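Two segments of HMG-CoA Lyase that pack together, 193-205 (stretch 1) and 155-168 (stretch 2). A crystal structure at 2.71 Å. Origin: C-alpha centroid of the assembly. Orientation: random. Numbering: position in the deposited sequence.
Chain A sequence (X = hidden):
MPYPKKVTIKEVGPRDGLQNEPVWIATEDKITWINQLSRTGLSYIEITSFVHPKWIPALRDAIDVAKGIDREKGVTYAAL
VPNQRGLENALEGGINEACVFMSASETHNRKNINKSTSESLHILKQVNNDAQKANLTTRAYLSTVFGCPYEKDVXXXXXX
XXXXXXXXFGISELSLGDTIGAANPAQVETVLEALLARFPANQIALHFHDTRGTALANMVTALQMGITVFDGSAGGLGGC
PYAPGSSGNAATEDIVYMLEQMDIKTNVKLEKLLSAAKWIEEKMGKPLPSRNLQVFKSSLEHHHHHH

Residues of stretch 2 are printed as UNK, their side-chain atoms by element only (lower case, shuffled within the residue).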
# COMPACT_ATOMS: atom_id res chain seq x y z
N GLU A 193 15.64 7.80 12.88
CA GLU A 193 15.93 8.80 13.89
C GLU A 193 17.35 8.59 14.40
O GLU A 193 18.10 9.55 14.56
CB GLU A 193 14.96 8.64 15.06
CG GLU A 193 14.93 9.80 16.04
CD GLU A 193 14.09 10.97 15.54
OE1 GLU A 193 14.62 11.83 14.79
OE2 GLU A 193 12.88 11.03 15.89
N ALA A 194 17.70 7.34 14.67
CA ALA A 194 19.01 6.98 15.19
C ALA A 194 20.09 7.09 14.12
O ALA A 194 21.23 7.44 14.41
CB ALA A 194 18.99 5.57 15.76
N LEU A 195 19.72 6.78 12.88
CA LEU A 195 20.67 6.86 11.77
C LEU A 195 20.89 8.30 11.32
O LEU A 195 22.02 8.79 11.32
CB LEU A 195 20.20 6.01 10.58
CG LEU A 195 20.41 4.50 10.68
CD1 LEU A 195 19.60 3.81 9.60
CD2 LEU A 195 21.89 4.14 10.54
N LEU A 196 19.82 8.99 10.96
CA LEU A 196 19.93 10.37 10.50
C LEU A 196 20.70 11.26 11.45
O LEU A 196 21.18 12.34 11.07
CB LEU A 196 18.56 10.97 10.23
CG LEU A 196 17.86 10.44 8.98
CD1 LEU A 196 16.48 11.06 8.87
CD2 LEU A 196 18.70 10.75 7.75
N ALA A 197 20.83 10.82 12.70
CA ALA A 197 21.55 11.60 13.69
C ALA A 197 23.04 11.28 13.67
O ALA A 197 23.73 11.51 14.66
CB ALA A 197 20.96 11.33 15.07
N ARG A 198 23.55 10.77 12.56
CA ARG A 198 24.97 10.44 12.48
C ARG A 198 25.51 10.49 11.06
O ARG A 198 26.69 10.71 10.85
CB ARG A 198 25.20 9.04 13.05
CG ARG A 198 26.59 8.82 13.62
CD ARG A 198 26.60 7.65 14.59
NE ARG A 198 25.36 7.61 15.37
CZ ARG A 198 25.16 6.82 16.42
NH1 ARG A 198 26.13 6.01 16.83
NH2 ARG A 198 23.99 6.84 17.05
N PHE A 199 24.63 10.28 10.10
CA PHE A 199 25.03 10.29 8.71
C PHE A 199 24.12 11.26 8.00
O PHE A 199 22.98 11.45 8.40
CB PHE A 199 24.85 8.90 8.12
CG PHE A 199 25.34 7.80 9.02
CD1 PHE A 199 26.69 7.43 9.02
CD2 PHE A 199 24.47 7.15 9.88
CE1 PHE A 199 27.15 6.42 9.86
CE2 PHE A 199 24.92 6.14 10.73
CZ PHE A 199 26.27 5.77 10.72
N PRO A 200 24.61 11.89 6.93
CA PRO A 200 23.81 12.85 6.15
C PRO A 200 22.63 12.18 5.44
O PRO A 200 22.81 11.19 4.73
CB PRO A 200 24.83 13.43 5.18
CG PRO A 200 25.79 12.31 4.99
CD PRO A 200 25.96 11.76 6.37
N ALA A 201 21.43 12.73 5.62
CA ALA A 201 20.24 12.17 5.01
C ALA A 201 20.35 12.03 3.49
O ALA A 201 19.75 11.14 2.89
CB ALA A 201 19.03 13.01 5.36
N ASN A 202 21.11 12.92 2.86
CA ASN A 202 21.28 12.87 1.42
C ASN A 202 22.00 11.62 0.95
O ASN A 202 21.85 11.20 -0.20
CB ASN A 202 22.05 14.09 0.93
CG ASN A 202 21.33 15.39 1.24
OD1 ASN A 202 21.58 16.41 0.61
ND2 ASN A 202 20.45 15.36 2.24
N GLN A 203 22.78 11.01 1.82
CA GLN A 203 23.50 9.81 1.44
C GLN A 203 22.84 8.53 1.93
O GLN A 203 23.49 7.49 2.06
CB GLN A 203 24.95 9.90 1.94
CG GLN A 203 25.77 10.93 1.20
CD GLN A 203 27.14 11.14 1.81
OE1 GLN A 203 27.91 10.19 1.98
NE2 GLN A 203 27.44 12.38 2.16
N ILE A 204 21.54 8.59 2.19
CA ILE A 204 20.83 7.41 2.65
C ILE A 204 19.58 7.14 1.80
O ILE A 204 18.72 8.00 1.64
CB ILE A 204 20.43 7.55 4.12
CG1 ILE A 204 21.67 7.45 4.99
CG2 ILE A 204 19.44 6.48 4.50
CD1 ILE A 204 21.43 7.77 6.45
N ALA A 205 19.50 5.93 1.26
CA ALA A 205 18.37 5.53 0.43
C ALA A 205 17.59 4.42 1.12
O ALA A 205 18.11 3.74 2.01
CB ALA A 205 18.86 5.07 -0.91
N UNK A 155 19.26 -5.47 16.23
CA UNK A 155 19.61 -4.28 17.02
C UNK A 155 20.04 -3.09 16.17
O UNK A 155 20.70 -3.24 15.15
c UNK A 155 20.20 -6.57 16.50
c UNK A 155 21.39 -5.83 17.08
c UNK A 155 20.73 -4.77 17.92
N UNK A 156 19.67 -1.89 16.61
CA UNK A 156 20.01 -0.69 15.87
C UNK A 156 21.52 -0.42 15.87
O UNK A 156 22.05 0.13 14.90
c UNK A 156 19.27 0.52 16.47
c UNK A 156 20.16 1.25 17.45
c UNK A 156 18.79 1.45 15.34
c UNK A 156 19.88 2.00 14.48
N UNK A 157 22.20 -0.80 16.95
CA UNK A 157 23.65 -0.60 17.09
C UNK A 157 24.42 -1.29 15.97
O UNK A 157 25.49 -0.83 15.56
c UNK A 157 22.18 -1.44 20.01
c UNK A 157 24.15 -1.14 18.43
c UNK A 157 23.40 -0.61 19.65
o UNK A 157 21.28 -0.91 20.71
o UNK A 157 22.11 -2.62 19.60
N UNK A 158 23.87 -2.41 15.51
CA UNK A 158 24.49 -3.18 14.44
C UNK A 158 24.50 -2.34 13.17
O UNK A 158 25.54 -2.17 12.55
o UNK A 158 25.74 -6.21 15.35
c UNK A 158 24.46 -5.53 13.45
c UNK A 158 25.74 -5.89 14.15
c UNK A 158 23.69 -4.47 14.19
n UNK A 158 26.85 -5.84 13.42
N UNK A 159 23.33 -1.83 12.80
CA UNK A 159 23.17 -1.02 11.60
C UNK A 159 24.12 0.15 11.67
O UNK A 159 24.87 0.41 10.72
c UNK A 159 20.75 -1.62 11.51
c UNK A 159 21.74 -0.48 11.47
c UNK A 159 21.61 0.30 10.17
N UNK A 160 24.09 0.87 12.79
CA UNK A 160 24.95 2.02 12.97
C UNK A 160 26.40 1.61 12.78
O UNK A 160 27.14 2.22 12.01
c UNK A 160 24.79 2.60 14.38
c UNK A 160 22.69 3.90 13.80
c UNK A 160 25.56 3.89 14.50
c UNK A 160 23.31 2.85 14.68
N UNK A 161 26.80 0.57 13.51
CA UNK A 161 28.16 0.06 13.44
C UNK A 161 28.57 -0.11 11.98
O UNK A 161 29.45 0.59 11.49
c UNK A 161 30.00 -4.92 13.71
n UNK A 161 29.55 -6.03 13.13
n UNK A 161 31.22 -4.47 13.39
c UNK A 161 29.64 -3.06 15.30
c UNK A 161 29.65 -1.80 14.42
n UNK A 161 29.25 -4.28 14.60
c UNK A 161 28.23 -1.29 14.16
N UNK A 162 27.90 -1.03 11.29
CA UNK A 162 28.19 -1.32 9.88
C UNK A 162 28.11 -0.06 9.03
O UNK A 162 29.03 0.24 8.27
c UNK A 162 27.25 -3.75 9.99
c UNK A 162 27.20 -2.36 9.34
c UNK A 162 26.15 -4.62 9.39
c UNK A 162 28.64 -4.38 9.78
N UNK A 163 27.01 0.67 9.17
CA UNK A 163 26.84 1.90 8.42
C UNK A 163 28.05 2.82 8.56
O UNK A 163 28.48 3.43 7.58
o UNK A 163 24.45 1.75 8.76
c UNK A 163 25.57 2.61 8.89
N UNK A 164 28.61 2.93 9.76
CA UNK A 164 29.77 3.79 9.96
C UNK A 164 30.94 3.25 9.15
O UNK A 164 31.66 4.00 8.49
c UNK A 164 30.02 5.73 13.29
o UNK A 164 31.23 5.50 13.51
o UNK A 164 29.39 6.65 13.88
c UNK A 164 30.15 3.89 11.45
c UNK A 164 29.26 4.86 12.26
N UNK A 165 31.14 1.94 9.20
CA UNK A 165 32.21 1.34 8.44
C UNK A 165 31.97 1.62 6.96
O UNK A 165 32.82 2.19 6.28
c UNK A 165 32.26 -0.16 8.68
N UNK A 166 30.79 1.24 6.46
CA UNK A 166 30.50 1.46 5.06
C UNK A 166 30.83 2.87 4.62
O UNK A 166 31.50 3.07 3.61
c UNK A 166 28.68 -0.30 4.42
c UNK A 166 29.75 -0.88 3.51
c UNK A 166 28.58 -1.11 5.69
c UNK A 166 29.03 1.15 4.75
N UNK A 167 30.37 3.85 5.37
CA UNK A 167 30.64 5.22 4.98
C UNK A 167 32.11 5.55 5.07
O UNK A 167 32.64 6.32 4.26
c UNK A 167 29.82 6.18 5.82
c UNK A 167 27.03 7.23 3.49
c UNK A 167 25.90 6.87 4.22
c UNK A 167 28.45 6.42 5.27
c UNK A 167 26.04 6.28 5.48
c UNK A 167 28.29 7.00 4.02
c UNK A 167 27.32 6.06 6.00
N UNK A 168 32.78 4.95 6.05
CA UNK A 168 34.21 5.16 6.26
C UNK A 168 35.04 4.69 5.06
O UNK A 168 36.11 5.24 4.79
c UNK A 168 36.10 4.68 7.96
o UNK A 168 36.17 3.03 9.72
c UNK A 168 36.74 3.49 8.70
c UNK A 168 34.66 4.41 7.52
o UNK A 168 37.82 3.03 8.25

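Position 155 carries three side-chain carbons that close a ring onto the backbone N, which identifies P155; it occupies the N-cap position and lies out of reach of stretch 1. Position 156 has four carbons forked at the first, with one arm two carbons long. The end of that arm lies 3.9 Å from A194 CB, and the branching gives I156, the atom being CD1. Position 157 has three carbons, the third bearing two oxygens, and its CA-to-CB bond points away: E157. Position 158 ends its three carbons in one oxygen and one nitrogen, an amide, and touches nothing opposite: Q158.

Position 159 shows one carbon carrying two more, one of them 3.9 Å from L195 CD2; this is V159. At position 160 the four-carbon fork of position 156 recurs. The tip of its longer arm sits 3.4 Å from L195 CD2, and its short arm 3.2 Å from R198 NH1, over one face of the guanidinium. The residue is I160, these atoms being CD1 and CG2.

Position 161 runs three carbons, a nitrogen, then a carbon with two nitrogens, pointing away: R161. Position 162 has four carbons forked at the second, its end leading away: L162. Position 163 has one carbon and one oxygen; CB is 3.7 Å from F199 CZ. It is S163, whose OG donates a very short hydrogen bond to V159 O (2.4 Å), so the hydroxyl turns back onto its own helix.

Position 164 has three carbons and a carboxylate. One oxygen approaches R198 CD to 3.0 Å, and the second carbon approaches F199 CZ to 3.5 Å, at the ring edge: E164. The charges are near but beyond a salt bridge, with R198 NE 4.4 Å from E164 OE1. Position 165 has a single carbon, directed away: A165. Position 166 has four carbons forked at the second, out of reach: L166. Position 167 has one carbon and a six-carbon ring, with a ring atom 3.4 Å from F199 CD1: F167. Q203 O lies 3.3 Å from F167 CZ, at the ring edge. Position 168 has three carbons and a carboxylate, without contact: E168.

The contact buries 552 Å² and contains no cross-stretch hydrogen bond, so it rests largely on apolar packing. I156, I160 and F167 meet A194, L195 and F199 along the helix. The F199 and F167 rings are near parallel (24°) but slid apart, with centroids 5.3 Å apart, and barely overlap.

Stretch 2 (155-168) PIEQVIRLSEALFE
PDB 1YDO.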